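Local coordinates for protein putative Scyalone Dehydratase (Novosphingobium aromaticivorans DSM 12444, PDB 3EF8) that is of unknown function but, as a SnoaL-like member of the NTF2 clan, may be a lyase resembling scytalone dehydratase, at residues F18-H23 and W123-R128; L7-A12 and V116-G121; A34-D39 and D54-T59. All coordinates share one frame; numbering follows the deposited sequence. Where two conformers were deposited one is given.

Interaction 1 of 3, residues F18-H23 and W123-R128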
loop_
_atom_site.group_PDB
_atom_site.type_symbol
_atom_site.label_atom_id
_atom_site.label_comp_id
_atom_site.label_asym_id
_atom_site.label_seq_id
_atom_site.Cartn_x
_atom_site.Cartn_y
_atom_site.Cartn_z
ATOM N N PHE A 18 -9.668 3.081 -5.704
ATOM C CA PHE A 18 -9.823 1.847 -4.950
ATOM C C PHE A 18 -11.049 1.111 -5.382
ATOM O O PHE A 18 -11.059 -0.134 -5.493
ATOM C CB PHE A 18 -9.866 2.102 -3.454
ATOM C CG PHE A 18 -8.638 2.795 -2.908
ATOM C CD1 PHE A 18 -7.395 2.668 -3.530
ATOM C CD2 PHE A 18 -8.724 3.564 -1.760
ATOM C CE1 PHE A 18 -6.249 3.325 -3.017
ATOM C CE2 PHE A 18 -7.612 4.194 -1.236
ATOM C CZ PHE A 18 -6.381 4.099 -1.868
ATOM N N ASP A 19 -12.126 1.829 -5.642
ATOM C CA ASP A 19 -13.323 1.182 -6.175
ATOM C C ASP A 19 -13.019 0.524 -7.497
ATOM O O ASP A 19 -13.474 -0.586 -7.811
ATOM C CB ASP A 19 -14.437 2.208 -6.419
ATOM C CG ASP A 19 -15.093 2.703 -5.139
ATOM O OD1 ASP A 19 -14.989 2.083 -4.047
ATOM O OD2 ASP A 19 -15.774 3.764 -5.221
ATOM N N TYR A 20 -12.216 1.187 -8.325
ATOM C CA TYR A 20 -11.786 0.602 -9.595
ATOM C C TYR A 20 -11.067 -0.739 -9.423
ATOM O O TYR A 20 -11.420 -1.753 -10.015
ATOM C CB TYR A 20 -10.901 1.584 -10.416
ATOM C CG TYR A 20 -10.295 1.001 -11.669
ATOM C CD1 TYR A 20 -9.136 0.278 -11.605
ATOM C CD2 TYR A 20 -10.894 1.164 -12.904
ATOM C CE1 TYR A 20 -8.541 -0.297 -12.743
ATOM C CE2 TYR A 20 -10.299 0.589 -14.047
ATOM C CZ TYR A 20 -9.135 -0.125 -13.931
ATOM O OH TYR A 20 -8.526 -0.734 -15.032
ATOM N N SER A 21 -10.089 -0.755 -8.526
ATOM C CA SER A 21 -9.286 -1.963 -8.284
ATOM C C SER A 21 -10.141 -3.069 -7.689
ATOM O O SER A 21 -9.961 -4.243 -8.026
ATOM C CB SER A 21 -8.123 -1.652 -7.386
ATOM O OG SER A 21 -7.154 -0.993 -8.142
ATOM N N TYR A 22 -11.074 -2.676 -6.841
ATOM C CA TYR A 22 -12.036 -3.643 -6.251
ATOM C C TYR A 22 -12.896 -4.293 -7.325
ATOM O O TYR A 22 -12.989 -5.515 -7.439
ATOM C CB TYR A 22 -12.922 -2.999 -5.192
ATOM C CG TYR A 22 -13.934 -3.961 -4.566
ATOM C CD1 TYR A 22 -13.525 -4.972 -3.710
ATOM C CD2 TYR A 22 -15.292 -3.846 -4.843
ATOM C CE1 TYR A 22 -14.423 -5.854 -3.181
ATOM C CE2 TYR A 22 -16.190 -4.733 -4.341
ATOM C CZ TYR A 22 -15.775 -5.710 -3.476
ATOM O OH TYR A 22 -16.728 -6.586 -2.924
ATOM N N HIS A 23 -13.541 -3.460 -8.125
ATOM C CA HIS A 23 -14.372 -3.998 -9.182
ATOM C C HIS A 23 -13.617 -4.810 -10.237
ATOM O O HIS A 23 -14.117 -5.741 -10.831
ATOM C CB HIS A 23 -15.218 -2.873 -9.811
ATOM C CG HIS A 23 -16.279 -2.390 -8.883
ATOM N ND1 HIS A 23 -17.239 -3.238 -8.367
ATOM C CD2 HIS A 23 -16.502 -1.180 -8.327
ATOM C CE1 HIS A 23 -18.022 -2.565 -7.546
ATOM N NE2 HIS A 23 -17.593 -1.315 -7.497
ATOM N N TRP A 123 -15.741 11.469 -9.599
ATOM C CA TRP A 123 -14.465 11.419 -10.291
ATOM C C TRP A 123 -14.422 10.238 -11.224
ATOM O O TRP A 123 -14.861 9.139 -10.895
ATOM C CB TRP A 123 -13.299 11.365 -9.282
ATOM C CG TRP A 123 -13.110 12.688 -8.529
ATOM C CD1 TRP A 123 -13.614 13.021 -7.326
ATOM C CD2 TRP A 123 -12.378 13.846 -8.989
ATOM N NE1 TRP A 123 -13.230 14.302 -6.969
ATOM C CE2 TRP A 123 -12.498 14.832 -7.995
ATOM C CE3 TRP A 123 -11.664 14.140 -10.144
ATOM C CZ2 TRP A 123 -11.877 16.073 -8.101
ATOM C CZ3 TRP A 123 -11.056 15.384 -10.243
ATOM C CH2 TRP A 123 -11.172 16.321 -9.234
ATOM N N LYS A 124 -13.867 10.481 -12.382
ATOM C CA LYS A 124 -13.709 9.497 -13.435
ATOM C C LYS A 124 -12.377 9.662 -14.093
ATOM O O LYS A 124 -11.795 10.742 -14.086
ATOM C CB LYS A 124 -14.824 9.649 -14.496
ATOM C CG LYS A 124 -16.202 9.380 -13.926
ATOM C CD LYS A 124 -17.230 9.384 -15.021
ATOM C CE LYS A 124 -18.596 9.089 -14.472
ATOM N NZ LYS A 124 -19.602 9.240 -15.591
ATOM N N PHE A 125 -11.890 8.562 -14.643
ATOM C CA PHE A 125 -10.703 8.620 -15.454
ATOM C C PHE A 125 -10.921 9.245 -16.804
ATOM O O PHE A 125 -11.789 8.836 -17.555
ATOM C CB PHE A 125 -10.038 7.252 -15.678
ATOM C CG PHE A 125 -9.541 6.604 -14.380
ATOM C CD1 PHE A 125 -8.397 7.067 -13.760
ATOM C CD2 PHE A 125 -10.204 5.501 -13.820
ATOM C CE1 PHE A 125 -7.922 6.466 -12.600
ATOM C CE2 PHE A 125 -9.764 4.924 -12.649
ATOM C CZ PHE A 125 -8.597 5.379 -12.077
ATOM N N LYS A 126 -10.058 10.203 -17.131
ATOM C CA LYS A 126 -9.998 10.732 -18.510
ATOM C C LYS A 126 -8.822 10.128 -19.273
ATOM O O LYS A 126 -8.907 9.811 -20.439
ATOM C CB LYS A 126 -9.947 12.256 -18.528
ATOM C CG LYS A 126 -9.971 12.809 -19.959
ATOM C CD LYS A 126 -10.785 14.091 -20.012
ATOM C CE LYS A 126 -10.884 14.675 -21.435
ATOM N NZ LYS A 126 -9.587 15.134 -21.928
ATOM N N ARG A 127 -7.692 9.937 -18.585
ATOM C CA ARG A 127 -6.560 9.233 -19.147
ATOM C C ARG A 127 -5.901 8.379 -18.077
ATOM O O ARG A 127 -5.780 8.808 -16.944
ATOM C CB ARG A 127 -5.492 10.188 -19.723
ATOM C CG ARG A 127 -4.358 9.419 -20.376
ATOM C CD ARG A 127 -3.419 10.325 -21.225
ATOM N NE ARG A 127 -2.148 9.641 -21.507
ATOM C CZ ARG A 127 -1.967 8.852 -22.559
ATOM N NH1 ARG A 127 -2.971 8.665 -23.407
ATOM N NH2 ARG A 127 -0.818 8.244 -22.762
ATOM N N ARG A 128 -5.517 7.159 -18.453
ATOM C CA ARG A 128 -4.621 6.317 -17.647
ATOM C C ARG A 128 -3.477 5.842 -18.494
ATOM O O ARG A 128 -3.693 5.256 -19.574
ATOM C CB ARG A 128 -5.293 5.069 -17.079
ATOM C CG ARG A 128 -6.516 5.288 -16.307
ATOM C CD ARG A 128 -6.735 4.150 -15.326
ATOM N NE ARG A 128 -5.862 4.312 -14.156
ATOM C CZ ARG A 128 -5.972 3.649 -13.023
ATOM N NH1 ARG A 128 -6.812 2.634 -12.914
ATOM N NH2 ARG A 128 -5.245 4.015 -12.001
HETATM O O HOH W 1 -6.731 2.030 -9.842
#
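Tyr-20 on the helix meets Phe-125 and Arg-128 of the strand, and its phenol ring is the shared surface. The aromatic pair is T-shaped: Phe-125 turns its edge toward the face of Tyr-20, with the planes nearly perpendicular and the centroids 5.6 Å apart. Its leading atom is CE2 of Phe-125, 3.9 Å from CD2 of Tyr-20. The cation-pi contact comes from Arg-128, whose CZ stands 4.9 Å from the centroid of the Tyr-20 ring and close to the ring normal. NH1 does the touching: it lies over the face but displaced toward the rim, 3.4 Å from CE1 of Tyr-20. The guanidinium stands nearly upright on the phenol, its plane 84° from that of the ring, and so presents an edge. Two torsions make this possible: CG of Tyr-20 is anti to the backbone N (chi1 174°), which sends the ring off the helix toward the strand, while a bend in Arg-128 at chi3 (78°) folds its chain back over Phe-125. CD of Arg-128 then sits above the centre of the Phe-125 ring and the guanidinium lays its flat side on CZ of Phe-125, while its NH1 edge meets Tyr-20; Tyr-112 makes a second cation-pi contact with it. Among the polar bonds, NH1 of Arg-128 donates to water 1 at 3.1 Å, and this water makes a weak bond to OG of Ser-21. The main charge partner of Arg-128 is Asp-114, bound through NH2. This buried cluster lies where helix 3-25 crosses the concave side of the curved sheet, as in the cone-shaped NTF2-like fold. Strand 122-136 is kinked there by a classic beta bulge, Lys-126 and Arg-127 both facing Thr-115 of strand 106-119, while Phe-36 from strand 36-37 touches all three side chains.

Interaction 2 of 3, residues L7-A12 and V116-G121. With PGE (triethylene glycol), chain G.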
loop_
_atom_site.group_PDB
_atom_site.type_symbol
_atom_site.label_atom_id
_atom_site.label_comp_id
_atom_site.label_asym_id
_atom_site.label_seq_id
_atom_site.Cartn_x
_atom_site.Cartn_y
_atom_site.Cartn_z
ATOM N N LEU A 7 -8.470 18.657 0.133
ATOM C CA LEU A 7 -8.434 17.479 1.011
ATOM C C LEU A 7 -9.578 16.513 0.785
ATOM O O LEU A 7 -9.431 15.268 0.746
ATOM C CB LEU A 7 -8.366 17.885 2.481
ATOM C CG LEU A 7 -7.095 18.601 2.895
ATOM C CD1 LEU A 7 -7.247 19.076 4.333
ATOM C CD2 LEU A 7 -5.836 17.757 2.782
ATOM N N VAL A 8 -10.775 17.044 0.632
ATOM C CA VAL A 8 -11.920 16.217 0.425
ATOM C C VAL A 8 -11.808 15.510 -0.911
ATOM O O VAL A 8 -12.107 14.311 -1.028
ATOM C CB VAL A 8 -13.207 17.083 0.428
ATOM C CG1 VAL A 8 -14.345 16.340 -0.185
ATOM C CG2 VAL A 8 -13.506 17.519 1.885
ATOM N N GLU A 9 -11.363 16.230 -1.932
ATOM C CA GLU A 9 -11.310 15.631 -3.273
ATOM C C GLU A 9 -10.172 14.602 -3.387
ATOM O O GLU A 9 -10.269 13.656 -4.161
ATOM C CB GLU A 9 -11.160 16.674 -4.353
ATOM C CG GLU A 9 -12.342 17.654 -4.432
ATOM C CD GLU A 9 -13.701 17.047 -4.693
ATOM O OE1 GLU A 9 -13.860 15.811 -4.750
ATOM O OE2 GLU A 9 -14.681 17.833 -4.899
HETATM N N MSE A 10 -9.112 14.776 -2.600
HETATM C CA MSE A 10 -8.038 13.757 -2.580
HETATM C C MSE A 10 -8.628 12.450 -2.088
HETATM O O MSE A 10 -8.397 11.371 -2.663
HETATM C CB MSE A 10 -6.870 14.174 -1.718
HETATM C CG MSE A 10 -6.052 15.204 -2.386
HETATM SE SE MSE A 10 -4.542 15.722 -1.267
HETATM C CE MSE A 10 -3.606 14.112 -1.700
ATOM N N ARG A 11 -9.425 12.526 -1.033
ATOM C CA ARG A 11 -10.094 11.336 -0.525
ATOM C C ARG A 11 -11.017 10.723 -1.552
ATOM O O ARG A 11 -11.104 9.499 -1.721
ATOM C CB ARG A 11 -10.850 11.607 0.791
ATOM C CG ARG A 11 -9.952 11.765 1.976
ATOM C CD ARG A 11 -9.268 10.471 2.362
ATOM N NE ARG A 11 -8.599 10.598 3.607
ATOM C CZ ARG A 11 -7.956 9.629 4.188
ATOM N NH1 ARG A 11 -7.829 8.519 3.493
ATOM N NH2 ARG A 11 -7.384 9.782 5.349
ATOM N N ALA A 12 -11.779 11.561 -2.268
ATOM C CA ALA A 12 -12.701 11.045 -3.267
ATOM C C ALA A 12 -12.021 10.386 -4.454
ATOM O O ALA A 12 -12.492 9.359 -4.981
ATOM C CB ALA A 12 -13.681 12.182 -3.772
ATOM N N VAL A 116 -7.723 12.508 -13.943
ATOM C CA VAL A 116 -9.072 12.311 -13.481
ATOM C C VAL A 116 -9.845 13.643 -13.556
ATOM O O VAL A 116 -9.289 14.737 -13.403
ATOM C CB VAL A 116 -9.096 11.680 -12.056
ATOM C CG1 VAL A 116 -8.428 10.292 -12.111
ATOM C CG2 VAL A 116 -8.446 12.573 -11.042
ATOM N N VAL A 117 -11.131 13.524 -13.848
ATOM C CA VAL A 117 -12.026 14.677 -13.939
ATOM C C VAL A 117 -13.269 14.404 -13.150
ATOM O O VAL A 117 -13.711 13.280 -13.058
ATOM C CB VAL A 117 -12.370 15.000 -15.428
ATOM C CG1 VAL A 117 -11.117 15.476 -16.168
ATOM C CG2 VAL A 117 -13.007 13.768 -16.112
ATOM N N LYS A 118 -13.849 15.457 -12.588
ATOM C CA LYS A 118 -15.049 15.330 -11.792
ATOM C C LYS A 118 -16.259 15.757 -12.589
ATOM O O LYS A 118 -16.340 16.886 -13.075
ATOM C CB LYS A 118 -14.958 16.124 -10.509
ATOM C CG LYS A 118 -15.885 15.659 -9.435
ATOM C CD LYS A 118 -15.912 16.598 -8.240
ATOM C CE LYS A 118 -16.850 16.079 -7.142
ATOM N NZ LYS A 118 -17.034 17.024 -5.999
ATOM N N VAL A 119 -17.184 14.826 -12.712
ATOM C CA VAL A 119 -18.392 15.051 -13.515
ATOM C C VAL A 119 -19.621 14.653 -12.728
ATOM O O VAL A 119 -19.723 13.541 -12.252
ATOM C CB VAL A 119 -18.292 14.317 -14.830
ATOM C CG1 VAL A 119 -17.178 14.912 -15.679
ATOM C CG2 VAL A 119 -18.051 12.850 -14.670
ATOM N N ASP A 120 -20.546 15.602 -12.567
ATOM C CA ASP A 120 -21.815 15.349 -11.887
ATOM C C ASP A 120 -21.582 14.662 -10.536
ATOM O O ASP A 120 -22.290 13.728 -10.160
ATOM C CB ASP A 120 -22.733 14.501 -12.787
ATOM C CG ASP A 120 -24.214 14.730 -12.513
ATOM O OD1 ASP A 120 -24.563 15.735 -11.862
ATOM O OD2 ASP A 120 -25.034 13.901 -12.975
ATOM N N GLY A 121 -20.555 15.122 -9.833
ATOM C CA GLY A 121 -20.292 14.671 -8.477
ATOM C C GLY A 121 -19.393 13.466 -8.339
ATOM O O GLY A 121 -19.139 13.038 -7.219
HETATM C C1 PGE G . -20.066 19.145 -7.383
HETATM O O1 PGE G . -18.661 18.867 -7.425
HETATM C C2 PGE G . -20.815 17.996 -6.722
HETATM O O2 PGE G . -19.997 17.417 -5.700
HETATM C C3 PGE G . -20.699 16.404 -4.983
HETATM C C4 PGE G . -20.042 16.107 -3.642
HETATM O O4 PGE G . -16.206 14.722 -4.115
HETATM C C6 PGE G . -16.544 15.176 -2.816
HETATM C C5 PGE G . -18.060 15.307 -2.703
HETATM O O3 PGE G . -18.617 16.120 -3.749
#
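NZ of Lys-118 is gripped from several quarters: OE2 of Glu-9 takes one hydrogen bond of a salt bridge at 2.7 Å, and all four oxygens of a triethylene glycol molecule bend round the ammonium. The glycol atoms O1 and O3 lie 2.8 Å and 2.9 Å from NZ of Lys-118, with O2 and O4 slightly farther off. Such a wrap resembles the way a crown ether holds a cation. OE2 of Glu-9 offers its syn lone pair, on the side of its other oxygen, and the two side chains cross at about a right angle. Lys-118 reaches out fully extended, with CG opposite the backbone N (chi1 -158°), whereas Glu-9 bends at chi2 (-59°) to bring its carboxylate round to the strand. OE1 of Glu-9 accepts a hydrogen bond from the terminal O4 of the glycol at 2.7 Å and another from NE1 of Trp-123. Both carboxylate oxygens are therefore engaged, which would hold the group against rotation. The glycol also rests on the helix, its C6 lying 3.6 Å from CG1 of Val-8. Because the ligand probably came from the crystallisation liquor, the chemistry implies a salt bridge between helix 3-25 and strand 106-119 that belongs to the protein, with a glycol shell that is probably incidental; the paired charges would be expected to favour ionised forms of both groups.

Interaction 3 of 3, residues A34-D39 and D54-T59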
loop_
_atom_site.group_PDB
_atom_site.type_symbol
_atom_site.label_atom_id
_atom_site.label_comp_id
_atom_site.label_asym_id
_atom_site.label_seq_id
_atom_site.Cartn_x
_atom_site.Cartn_y
_atom_site.Cartn_z
ATOM N N ALA A 34 -17.975 2.471 -15.857
ATOM C CA ALA A 34 -18.694 3.626 -15.319
ATOM C C ALA A 34 -17.761 4.673 -14.715
ATOM O O ALA A 34 -18.157 5.788 -14.419
ATOM C CB ALA A 34 -19.729 3.200 -14.314
ATOM N N LEU A 35 -16.505 4.268 -14.509
ATOM C CA LEU A 35 -15.493 5.137 -13.906
ATOM C C LEU A 35 -14.597 5.791 -14.944
ATOM O O LEU A 35 -13.594 6.395 -14.590
ATOM C CB LEU A 35 -14.656 4.347 -12.898
ATOM C CG LEU A 35 -15.464 3.842 -11.717
ATOM C CD1 LEU A 35 -14.589 2.978 -10.750
ATOM C CD2 LEU A 35 -16.153 4.980 -10.956
ATOM N N PHE A 36 -14.978 5.684 -16.212
ATOM C CA PHE A 36 -14.278 6.356 -17.331
ATOM C C PHE A 36 -15.243 7.260 -18.089
ATOM O O PHE A 36 -16.410 6.902 -18.277
ATOM C CB PHE A 36 -13.706 5.375 -18.341
ATOM C CG PHE A 36 -12.482 4.679 -17.867
ATOM C CD1 PHE A 36 -12.594 3.682 -16.908
ATOM C CD2 PHE A 36 -11.217 4.990 -18.361
ATOM C CE1 PHE A 36 -11.488 3.054 -16.431
ATOM C CE2 PHE A 36 -10.101 4.308 -17.858
ATOM C CZ PHE A 36 -10.271 3.359 -16.908
ATOM N N VAL A 37 -14.743 8.435 -18.478
ATOM C CA VAL A 37 -15.503 9.325 -19.379
ATOM C C VAL A 37 -15.523 8.712 -20.755
ATOM O O VAL A 37 -14.717 7.850 -21.111
ATOM C CB VAL A 37 -14.926 10.766 -19.415
ATOM C CG1 VAL A 37 -15.023 11.418 -18.031
ATOM C CG2 VAL A 37 -13.541 10.803 -19.962
ATOM N N GLU A 38 -16.476 9.215 -21.566
ATOM C CA GLU A 38 -16.596 8.701 -22.929
ATOM C C GLU A 38 -15.358 8.923 -23.774
ATOM O O GLU A 38 -14.891 8.069 -24.514
ATOM C CB GLU A 38 -17.774 9.393 -23.631
ATOM C CG GLU A 38 -17.937 9.009 -25.065
ATOM C CD GLU A 38 -18.349 7.550 -25.241
ATOM O OE1 GLU A 38 -18.783 6.909 -24.249
ATOM O OE2 GLU A 38 -18.240 7.055 -26.390
ATOM N N ASP A 39 -14.795 10.116 -23.584
ATOM C CA ASP A 39 -13.674 10.619 -24.381
ATOM C C ASP A 39 -12.342 10.326 -23.696
ATOM O O ASP A 39 -11.447 11.178 -23.627
ATOM C CB ASP A 39 -13.796 12.135 -24.573
ATOM C CG ASP A 39 -12.905 12.656 -25.688
ATOM O OD1 ASP A 39 -12.233 11.852 -26.366
ATOM O OD2 ASP A 39 -12.897 13.882 -25.916
ATOM N N ASP A 54 -15.770 2.822 -25.318
ATOM C CA ASP A 54 -16.173 1.530 -25.878
ATOM C C ASP A 54 -14.976 0.661 -26.144
ATOM O O ASP A 54 -15.014 -0.531 -25.871
ATOM C CB ASP A 54 -17.000 1.691 -27.169
ATOM C CG ASP A 54 -18.427 2.105 -26.912
ATOM O OD1 ASP A 54 -18.894 2.189 -25.760
ATOM O OD2 ASP A 54 -19.122 2.410 -27.910
ATOM N N ALA A 55 -13.905 1.250 -26.678
ATOM C CA ALA A 55 -12.652 0.519 -26.917
ATOM C C ALA A 55 -12.102 0.028 -25.568
ATOM O O ALA A 55 -11.552 -1.059 -25.488
ATOM C CB ALA A 55 -11.606 1.381 -27.669
ATOM N N TYR A 56 -12.231 0.857 -24.535
ATOM C CA TYR A 56 -11.735 0.485 -23.194
ATOM C C TYR A 56 -12.525 -0.734 -22.695
ATOM O O TYR A 56 -11.960 -1.732 -22.179
ATOM C CB TYR A 56 -11.825 1.653 -22.188
ATOM C CG TYR A 56 -11.689 1.170 -20.749
ATOM C CD1 TYR A 56 -10.470 0.736 -20.265
ATOM C CD2 TYR A 56 -12.787 1.058 -19.932
ATOM C CE1 TYR A 56 -10.357 0.218 -18.951
ATOM C CE2 TYR A 56 -12.694 0.560 -18.646
ATOM C CZ TYR A 56 -11.475 0.169 -18.147
ATOM O OH TYR A 56 -11.365 -0.351 -16.856
ATOM N N LYS A 57 -13.831 -0.691 -22.904
ATOM C CA LYS A 57 -14.689 -1.793 -22.467
ATOM C C LYS A 57 -14.198 -3.090 -23.087
ATOM O O LYS A 57 -14.223 -4.144 -22.462
ATOM C CB LYS A 57 -16.154 -1.560 -22.881
ATOM C CG LYS A 57 -16.925 -0.517 -22.073
ATOM C CD LYS A 57 -18.433 -0.508 -22.484
ATOM C CE LYS A 57 -19.342 -0.047 -21.338
ATOM N NZ LYS A 57 -20.801 0.025 -21.650
ATOM N N LYS A 58 -13.720 -3.009 -24.326
ATOM C CA LYS A 58 -13.286 -4.202 -25.050
ATOM C C LYS A 58 -12.043 -4.797 -24.430
ATOM O O LYS A 58 -11.815 -6.009 -24.528
ATOM C CB LYS A 58 -13.013 -3.912 -26.534
ATOM C CG LYS A 58 -14.249 -3.515 -27.312
ATOM N N THR A 59 -11.253 -3.955 -23.767
ATOM C CA THR A 59 -9.992 -4.425 -23.174
ATOM C C THR A 59 -10.273 -5.244 -21.920
ATOM O O THR A 59 -9.378 -5.899 -21.374
ATOM C CB THR A 59 -9.016 -3.292 -22.777
ATOM O OG1 THR A 59 -9.525 -2.562 -21.653
ATOM C CG2 THR A 59 -8.709 -2.363 -23.957
HETATM O O HOH W 2 -16.673 4.941 -27.048
HETATM O O HOH W 3 -19.352 4.300 -24.161
HETATM O O HOH W 4 -20.111 5.683 -27.849
#
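Strand 36-37 and helix 53-59 come nearest at Phe-36 and Tyr-56, whose CA atoms are 8.7 Å apart, and no hydrogen bond joins the two segments directly. Between them the two rings stack face to face, centroids 4.0 Å apart and planes inclined by 26°. The inclination brings CE1 of Phe-36 to 3.4 Å from CZ of Tyr-56, while each ring stays displaced toward the other's rim. At Tyr-56 a chi1 of 164° carries the ring out from the helix to lie over Phe-36. Replacing Tyr-56 by alanine is likely to leave one face of Phe-36 without its aromatic cover and to take from Tyr-20 a weak hydroxyl partner. At the surface, water replaces direct contact. Water 3 donates to OE1 of Glu-38 and OD1 of Asp-54, both at 2.7 Å, joining two carboxylates whose probable repulsion it is likely to ease; water 2 links OE2 of Glu-38 to the backbone N of Asp-54. Within 54-59, OG1 of Thr-59 donates at 2.6 Å to the carbonyl O of Tyr-56, which also accepts from Thr-59 N. With Tyr-20 and Val-42 packed alongside, the stack belongs to the hydrophobic interior of an NTF2-like alpha+beta fold.

Interactions 1 and 3 are buried and aromatic; interaction 2, farther from the chain's centre, is an ionic pair with one glycol, probably from the crystallisation liquor, round its ammonium. Interactions 1 and 2 share helix 3-25 and meet neighbouring strands of one sheet; the indole N-H of Trp-123 ties them. Interaction 3 sets helix 53-59 against segment 34-39, whose backbone pairs with Phe-125 through Leu-35 and Val-37. Phe-36 packs on Tyr-20 and Phe-125, and a weak hydroxyl bond joins Tyr-20 to Tyr-56, making the aromatic clusters continuous. Charge is handled differently: set against rings and paired with Asp-114 in interaction 1, paired across the contact in interaction 2, bridged by water at the exposed edge of interaction 3.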